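Lantibiotic dehydratase (Microbispora corallina, PDB 5EHK) probably dehydrates serine and threonine residues of the precursor peptide of the lantibiotic NAI-107, using glutamyl-tRNA as the activating co-substrate. Local coordinates at residues A[295-306]-A[324-332]; A[827-835]-A[856-867]. All blocks are in the same frame, centred on the assembly; numbering follows the deposited sequence.

Interaction 1: A[295-306]-A[324-332]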
# COMPACT_ATOMS: atom_id res chain seq x y z
N LEU A 295 46.20 12.04 2.49
CA LEU A 295 47.38 12.08 3.36
C LEU A 295 48.14 13.40 3.20
O LEU A 295 48.50 14.06 4.18
CB LEU A 295 48.29 10.89 3.11
CG LEU A 295 49.50 10.73 4.03
CD1 LEU A 295 49.08 10.64 5.49
CD2 LEU A 295 50.24 9.47 3.67
N GLN A 296 48.36 13.78 1.94
CA GLN A 296 49.07 15.00 1.62
C GLN A 296 48.31 16.22 2.15
O GLN A 296 48.93 17.19 2.60
CB GLN A 296 49.29 15.11 0.11
CG GLN A 296 50.24 16.23 -0.28
CD GLN A 296 51.64 16.05 0.34
OE1 GLN A 296 52.30 15.01 0.16
NE2 GLN A 296 52.10 17.08 1.04
N HIS A 297 46.98 16.15 2.10
CA HIS A 297 46.16 17.22 2.65
C HIS A 297 46.44 17.45 4.13
O HIS A 297 46.59 18.60 4.54
CB HIS A 297 44.65 16.98 2.47
CG HIS A 297 43.82 17.93 3.27
ND1 HIS A 297 43.66 19.25 2.91
CD2 HIS A 297 43.19 17.78 4.45
CE1 HIS A 297 42.93 19.87 3.82
NE2 HIS A 297 42.63 19.00 4.77
N VAL A 298 46.48 16.38 4.93
CA VAL A 298 46.83 16.53 6.35
C VAL A 298 48.22 17.18 6.53
O VAL A 298 48.37 18.14 7.29
CB VAL A 298 46.81 15.21 7.12
CG1 VAL A 298 47.22 15.45 8.57
CG2 VAL A 298 45.43 14.54 7.04
N LEU A 299 49.23 16.64 5.83
CA LEU A 299 50.57 17.23 5.86
C LEU A 299 50.61 18.71 5.44
O LEU A 299 51.25 19.51 6.11
CB LEU A 299 51.61 16.41 5.09
CG LEU A 299 52.08 14.99 5.46
CD1 LEU A 299 51.25 14.28 6.52
CD2 LEU A 299 52.18 14.15 4.19
N ASP A 300 49.98 19.05 4.32
CA ASP A 300 49.97 20.45 3.87
C ASP A 300 49.39 21.39 4.94
O ASP A 300 49.88 22.50 5.15
CB ASP A 300 49.22 20.61 2.54
CG ASP A 300 49.93 19.94 1.38
OD1 ASP A 300 51.17 19.87 1.40
OD2 ASP A 300 49.24 19.46 0.45
N VAL A 301 48.34 20.91 5.62
CA VAL A 301 47.70 21.67 6.68
C VAL A 301 48.57 21.86 7.93
O VAL A 301 48.70 22.99 8.41
CB VAL A 301 46.32 21.07 7.05
CG1 VAL A 301 45.86 21.58 8.40
CG2 VAL A 301 45.28 21.40 5.97
N VAL A 302 49.18 20.78 8.46
CA VAL A 302 50.09 20.92 9.61
C VAL A 302 51.32 21.75 9.25
O VAL A 302 51.87 22.45 10.10
CB VAL A 302 50.53 19.58 10.26
CG1 VAL A 302 49.34 18.66 10.42
CG2 VAL A 302 51.62 18.93 9.48
N ALA A 303 51.74 21.67 7.99
CA ALA A 303 52.82 22.50 7.49
C ALA A 303 52.41 23.97 7.46
O ALA A 303 53.24 24.84 7.68
CB ALA A 303 53.24 22.05 6.09
N ALA A 304 51.13 24.24 7.19
CA ALA A 304 50.63 25.61 7.21
C ALA A 304 50.66 26.12 8.64
O ALA A 304 50.86 27.31 8.89
CB ALA A 304 49.22 25.71 6.64
N ALA A 305 50.46 25.21 9.58
CA ALA A 305 50.43 25.57 10.99
C ALA A 305 51.83 25.77 11.56
O ALA A 305 52.09 26.72 12.31
CB ALA A 305 49.66 24.52 11.80
N GLU A 306 52.74 24.86 11.20
CA GLU A 306 54.12 24.96 11.64
C GLU A 306 54.69 26.30 11.23
O GLU A 306 55.14 27.08 12.07
CB GLU A 306 54.96 23.85 11.01
CG GLU A 306 54.71 22.48 11.60
CD GLU A 306 55.36 21.37 10.79
OE1 GLU A 306 56.01 21.71 9.77
OE2 GLU A 306 55.21 20.18 11.16
N VAL A 324 53.26 13.11 13.27
CA VAL A 324 53.41 13.77 11.99
C VAL A 324 54.50 13.12 11.16
O VAL A 324 54.29 12.77 10.00
CB VAL A 324 53.67 15.29 12.15
CG1 VAL A 324 54.22 15.90 10.87
CG2 VAL A 324 52.38 15.99 12.54
N ALA A 325 55.66 12.89 11.77
CA ALA A 325 56.76 12.26 11.06
C ALA A 325 56.38 10.85 10.62
O ALA A 325 56.61 10.48 9.48
CB ALA A 325 58.03 12.27 11.92
N ALA A 326 55.77 10.07 11.52
CA ALA A 326 55.26 8.74 11.19
C ALA A 326 54.28 8.70 10.00
O ALA A 326 54.14 7.67 9.32
CB ALA A 326 54.62 8.12 12.43
N LEU A 327 53.61 9.82 9.73
CA LEU A 327 52.70 9.91 8.61
C LEU A 327 53.43 10.28 7.33
O LEU A 327 53.14 9.73 6.27
CB LEU A 327 51.57 10.92 8.89
CG LEU A 327 50.46 10.51 9.85
CD1 LEU A 327 49.57 11.69 10.20
CD2 LEU A 327 49.62 9.37 9.28
N ARG A 328 54.40 11.18 7.43
CA ARG A 328 55.23 11.56 6.28
C ARG A 328 56.05 10.38 5.78
O ARG A 328 56.47 10.36 4.62
CB ARG A 328 56.17 12.70 6.65
CG ARG A 328 55.48 13.94 7.15
CD ARG A 328 56.46 15.09 7.35
NE ARG A 328 55.80 16.21 8.01
CZ ARG A 328 56.43 17.29 8.45
NH1 ARG A 328 57.74 17.41 8.28
NH2 ARG A 328 55.75 18.24 9.05
N GLU A 329 56.30 9.41 6.66
CA GLU A 329 57.06 8.24 6.29
C GLU A 329 56.19 7.38 5.39
O GLU A 329 56.66 6.85 4.37
CB GLU A 329 57.47 7.42 7.52
CG GLU A 329 58.63 6.44 7.23
CD GLU A 329 59.07 5.62 8.44
OE1 GLU A 329 59.17 6.17 9.56
OE2 GLU A 329 59.31 4.40 8.27
N VAL A 330 54.92 7.28 5.75
CA VAL A 330 53.97 6.48 5.00
C VAL A 330 53.76 7.12 3.64
O VAL A 330 53.68 6.43 2.63
CB VAL A 330 52.64 6.39 5.73
CG1 VAL A 330 51.55 5.87 4.79
CG2 VAL A 330 52.78 5.49 6.97
N ASP A 331 53.72 8.44 3.63
CA ASP A 331 53.65 9.16 2.37
C ASP A 331 54.84 8.77 1.50
O ASP A 331 54.69 8.36 0.35
CB ASP A 331 53.65 10.66 2.62
CG ASP A 331 53.40 11.46 1.36
OD1 ASP A 331 52.33 11.25 0.75
OD2 ASP A 331 54.28 12.27 0.98
N ALA A 332 56.04 8.86 2.08
CA ALA A 332 57.27 8.57 1.35
C ALA A 332 57.30 7.14 0.81
O ALA A 332 57.68 6.91 -0.34
CB ALA A 332 58.48 8.84 2.23
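Arg-328 and Glu-306 close one end of a helix pair whose middle is packed with leucines and valines. The arginine leaves its helix pointing neither at nor away from helix 294-306. CB turns CG opposite the carbonyl carbon (chi1 -58°), and CG rests against Leu-299 CG at 3.9 Å. CD and NE run on extended past Val-324 of the same helix, which takes the guanidinium to Val-302 and Glu-306. At the tip, NH2 passes Val-302 CG2 and reaches Glu-306 OE2 at 2.9 Å, a salt bridge made at the guanidinium edge with the carboxylate plane turned 54° from it. A long, flexible arginine suits this place because its methylenes can cover apolar neighbours while its charge stays at the exposed margin of the contact.

Deeper in, Leu-295 divides its methyls: CD1 meets Leu-327 CD2 at 4.0 Å, while CD2 lies against Val-330 CG1 and the backbone N of Asp-331, the latter at 3.6 Å. Leu-299 fills the next turn, with CD1 against Leu-327 CB. Val-302 CG2 and Val-324 CG1 meet at 4.2 Å. Gln-296 NE2 is drawn back to Asp-300 OD1 by a 3.0 Å hydrogen bond within its own helix, and its OE1 faces Asp-331 without bonding.

Leu-177 and Trp-176 of helix 174-185 cover Leu-295 and Leu-327. The three- and four-residue spacing of the contacts, with the axes at 138°, is that of an obliquely antiparallel helical hairpin, formed by the consecutive helices 294-306 and 318-339.

Interaction 2: A[827-835]-A[856-867]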
# COMPACT_ATOMS: atom_id res chain seq x y z
N PRO A 827 -18.67 10.64 11.08
CA PRO A 827 -18.40 10.08 9.76
C PRO A 827 -19.24 10.75 8.71
O PRO A 827 -20.34 11.23 9.01
CB PRO A 827 -18.80 8.61 9.91
CG PRO A 827 -19.64 8.55 11.11
CD PRO A 827 -19.14 9.61 12.02
N ARG A 828 -18.74 10.76 7.48
CA ARG A 828 -19.32 11.56 6.41
C ARG A 828 -20.81 11.33 6.19
O ARG A 828 -21.56 12.30 6.04
CB ARG A 828 -18.52 11.34 5.12
CG ARG A 828 -19.01 12.11 3.91
CD ARG A 828 -19.17 13.59 4.19
NE ARG A 828 -20.49 14.08 3.78
CZ ARG A 828 -20.66 14.94 2.78
NH1 ARG A 828 -19.59 15.40 2.13
NH2 ARG A 828 -21.87 15.35 2.45
N ARG A 829 -21.25 10.08 6.23
CA ARG A 829 -22.65 9.71 6.00
C ARG A 829 -23.58 10.36 7.01
O ARG A 829 -24.73 10.67 6.69
CB ARG A 829 -22.85 8.18 6.05
CG ARG A 829 -22.36 7.41 4.84
CD ARG A 829 -22.53 5.90 4.98
NE ARG A 829 -22.39 5.49 6.37
CZ ARG A 829 -23.42 5.11 7.13
NH1 ARG A 829 -24.63 5.03 6.58
NH2 ARG A 829 -23.24 4.79 8.41
N ASN A 830 -23.06 10.59 8.22
CA ASN A 830 -23.83 11.17 9.32
C ASN A 830 -23.78 12.70 9.42
O ASN A 830 -24.51 13.30 10.19
CB ASN A 830 -23.34 10.60 10.65
CG ASN A 830 -23.56 9.10 10.77
OD1 ASN A 830 -23.91 8.43 9.78
ND2 ASN A 830 -23.37 8.57 11.98
N GLN A 831 -22.91 13.32 8.62
CA GLN A 831 -22.53 14.72 8.84
C GLN A 831 -23.66 15.72 8.56
O GLN A 831 -23.88 16.66 9.34
CB GLN A 831 -21.26 15.07 8.05
CG GLN A 831 -19.98 14.47 8.62
CD GLN A 831 -18.73 14.69 7.75
OE1 GLN A 831 -18.79 15.35 6.73
NE2 GLN A 831 -17.62 14.11 8.16
N ASP A 832 -24.36 15.54 7.45
CA ASP A 832 -25.49 16.42 7.15
C ASP A 832 -26.54 16.50 8.26
O ASP A 832 -26.95 17.60 8.61
CB ASP A 832 -26.13 16.02 5.84
CG ASP A 832 -25.22 16.29 4.71
OD1 ASP A 832 -24.18 16.85 5.03
OD2 ASP A 832 -25.52 15.99 3.55
N ASP A 833 -26.92 15.36 8.84
CA ASP A 833 -27.84 15.37 10.00
C ASP A 833 -27.23 16.07 11.21
O ASP A 833 -27.92 16.85 11.88
CB ASP A 833 -28.29 13.96 10.43
CG ASP A 833 -29.47 13.45 9.61
OD1 ASP A 833 -30.18 14.30 9.01
OD2 ASP A 833 -29.67 12.21 9.54
N PHE A 834 -25.95 15.80 11.47
CA PHE A 834 -25.26 16.42 12.60
C PHE A 834 -25.25 17.96 12.41
O PHE A 834 -25.49 18.71 13.36
CB PHE A 834 -23.85 15.85 12.74
CG PHE A 834 -23.18 16.22 14.04
CD1 PHE A 834 -23.37 15.45 15.17
CD2 PHE A 834 -22.40 17.37 14.13
CE1 PHE A 834 -22.80 15.79 16.34
CE2 PHE A 834 -21.83 17.72 15.31
CZ PHE A 834 -22.03 16.93 16.43
N LEU A 835 -24.98 18.39 11.18
CA LEU A 835 -25.02 19.80 10.80
C LEU A 835 -26.41 20.44 10.93
O LEU A 835 -26.52 21.60 11.34
CB LEU A 835 -24.52 19.97 9.37
CG LEU A 835 -23.02 19.75 9.15
CD1 LEU A 835 -22.69 19.63 7.67
CD2 LEU A 835 -22.21 20.88 9.82
N PHE A 856 -17.52 26.26 10.25
CA PHE A 856 -17.20 24.86 10.21
C PHE A 856 -16.69 24.49 8.84
O PHE A 856 -17.11 25.08 7.84
CB PHE A 856 -18.42 24.00 10.56
CG PHE A 856 -19.29 23.69 9.38
CD1 PHE A 856 -19.00 22.62 8.53
CD2 PHE A 856 -20.40 24.46 9.10
CE1 PHE A 856 -19.77 22.36 7.44
CE2 PHE A 856 -21.19 24.19 8.02
CZ PHE A 856 -20.88 23.14 7.19
N ILE A 857 -15.82 23.48 8.80
CA ILE A 857 -15.39 22.88 7.56
C ILE A 857 -15.46 21.34 7.68
O ILE A 857 -15.37 20.77 8.77
CB ILE A 857 -13.96 23.29 7.16
CG1 ILE A 857 -12.92 22.68 8.10
CG2 ILE A 857 -13.79 24.80 7.12
CD1 ILE A 857 -11.50 22.90 7.64
N ARG A 858 -15.62 20.69 6.53
CA ARG A 858 -15.51 19.26 6.41
C ARG A 858 -14.04 19.00 6.07
O ARG A 858 -13.46 19.67 5.21
CB ARG A 858 -16.47 18.77 5.32
CG ARG A 858 -17.93 19.06 5.64
CD ARG A 858 -18.91 18.99 4.42
NE ARG A 858 -20.01 18.08 4.60
CZ ARG A 858 -21.30 18.37 4.55
NH1 ARG A 858 -21.75 19.58 4.32
NH2 ARG A 858 -22.15 17.39 4.77
N TYR A 859 -13.42 18.09 6.79
CA TYR A 859 -11.99 17.91 6.69
C TYR A 859 -11.71 16.42 6.63
O TYR A 859 -12.45 15.61 7.19
CB TYR A 859 -11.31 18.53 7.93
CG TYR A 859 -9.85 18.88 7.72
CD1 TYR A 859 -9.48 20.19 7.43
CD2 TYR A 859 -8.85 17.91 7.81
CE1 TYR A 859 -8.15 20.54 7.22
CE2 TYR A 859 -7.50 18.25 7.60
CZ TYR A 859 -7.16 19.57 7.31
OH TYR A 859 -5.85 19.95 7.10
N SER A 860 -10.64 16.04 5.96
CA SER A 860 -10.20 14.66 6.03
C SER A 860 -8.73 14.59 6.42
O SER A 860 -7.88 15.17 5.75
CB SER A 860 -10.45 13.95 4.71
OG SER A 860 -9.78 12.71 4.71
N ASP A 861 -8.42 13.92 7.54
CA ASP A 861 -7.02 13.69 7.91
C ASP A 861 -6.67 12.20 7.92
O ASP A 861 -7.41 11.37 7.40
CB ASP A 861 -6.65 14.36 9.26
CG ASP A 861 -7.51 13.87 10.45
OD1 ASP A 861 -8.09 12.75 10.41
OD2 ASP A 861 -7.58 14.60 11.48
N THR A 862 -5.57 11.87 8.59
CA THR A 862 -5.09 10.49 8.59
C THR A 862 -6.11 9.57 9.27
O THR A 862 -6.02 8.35 9.12
CB THR A 862 -3.72 10.36 9.34
OG1 THR A 862 -3.86 10.80 10.70
CG2 THR A 862 -2.60 11.16 8.64
N ALA A 863 -7.05 10.14 10.02
CA ALA A 863 -8.01 9.35 10.77
C ALA A 863 -9.41 9.38 10.16
O ALA A 863 -10.39 8.94 10.78
CB ALA A 863 -8.05 9.79 12.22
N GLY A 864 -9.50 9.89 8.94
CA GLY A 864 -10.75 9.82 8.23
C GLY A 864 -11.40 11.17 8.05
O GLY A 864 -10.74 12.21 8.20
N GLN A 865 -12.70 11.14 7.73
CA GLN A 865 -13.50 12.34 7.52
C GLN A 865 -14.16 12.80 8.80
O GLN A 865 -14.77 11.99 9.52
CB GLN A 865 -14.57 12.09 6.46
CG GLN A 865 -14.10 12.31 5.03
CD GLN A 865 -15.09 11.81 4.02
OE1 GLN A 865 -15.55 10.67 4.11
NE2 GLN A 865 -15.45 12.65 3.05
N HIS A 866 -14.04 14.09 9.08
CA HIS A 866 -14.65 14.65 10.27
C HIS A 866 -15.09 16.09 10.02
O HIS A 866 -14.94 16.59 8.93
CB HIS A 866 -13.69 14.53 11.44
CG HIS A 866 -12.37 15.17 11.18
ND1 HIS A 866 -11.47 14.66 10.27
CD2 HIS A 866 -11.77 16.25 11.74
CE1 HIS A 866 -10.39 15.42 10.25
NE2 HIS A 866 -10.54 16.38 11.15
N LEU A 867 -15.71 16.70 11.02
CA LEU A 867 -16.06 18.12 10.93
C LEU A 867 -15.10 18.87 11.82
O LEU A 867 -14.67 18.36 12.84
CB LEU A 867 -17.49 18.39 11.40
CG LEU A 867 -18.55 17.69 10.58
CD1 LEU A 867 -19.89 17.85 11.23
CD2 LEU A 867 -18.53 18.25 9.18
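With Gln-831 set above Leu-867, helix 828-835 lies almost parallel to strand 864-867 (4°, axes 8.5 Å apart) and therefore nearly antiparallel to its hairpin partner 856-861. The Gln-831 and Leu-867 side chains run alongside each other, pointing opposite ways. The extended glutamine chain lays its CG 4.0 Å from Leu-867 CG; its buried NE2 is hydrogen-bonded to the carbonyl of Val-826, and its OE1 lies 3.7 Å from Arg-858 NE.

Leu-835 CD2 stands over the centre of the Phe-856 ring, 3.6 Å from the centroid and 9° off the normal, a CH-pi contact; CD1 lies over one face of the Arg-858 guanidinium, 3.5 Å from NH1. That NH1 is hydrogen-bonded to the carbonyl of Arg-1084. Leu-867 CD1 also meets Phe-834 CD2 at 3.9 Å, and the Phe-834 ring meets that of Trp-893, the two planes nearly perpendicular.

Arg-858 NH2 lies over one face of the Arg-828 guanidinium, the two planes tilted (38°) rather than stacked, and Asp-832 at the edge of Arg-858 probably offsets the two positive charges, although the modelled positions there are doubtful. Arg-828 CB and CG lie beside the Gln-865 amide (CG to NE2 3.7 Å), and bends at chi2 and chi3 turn the guanidinium toward Arg-858.

Arg-829 forms salt bridges with Asp-212 and Asp-431 of the second subunit, so this helix also serves the dimer interface. Helices 828-837 and 839-848 in the first crossover of an antiparallel sheet of strand order 2-3-1-4, with helix 875-895 in the crossover from strand 864-872 to strand 902-905, match the topology of ferredoxin-like folds.

The two contacts lie on opposite sides of the chain's centre, in different family regions, with nearest atoms about 46 Å apart; they share no helix or strand. Both are largely buried, yet they are built differently. Interaction 1 joins two helices, relying on aliphatic side chains with a single salt bridge at one end, and no other subunit touches its segments. Interaction 2 seats a helix on a beta hairpin, where aromatic rings, an amide and a cluster of charged groups share the interior, and its outer residues meet the second subunit. Helix turns set the spacing on both sides of interaction 1; in interaction 2 they meet every second strand residue (Phe-856, Arg-858; Gln-865, Leu-867).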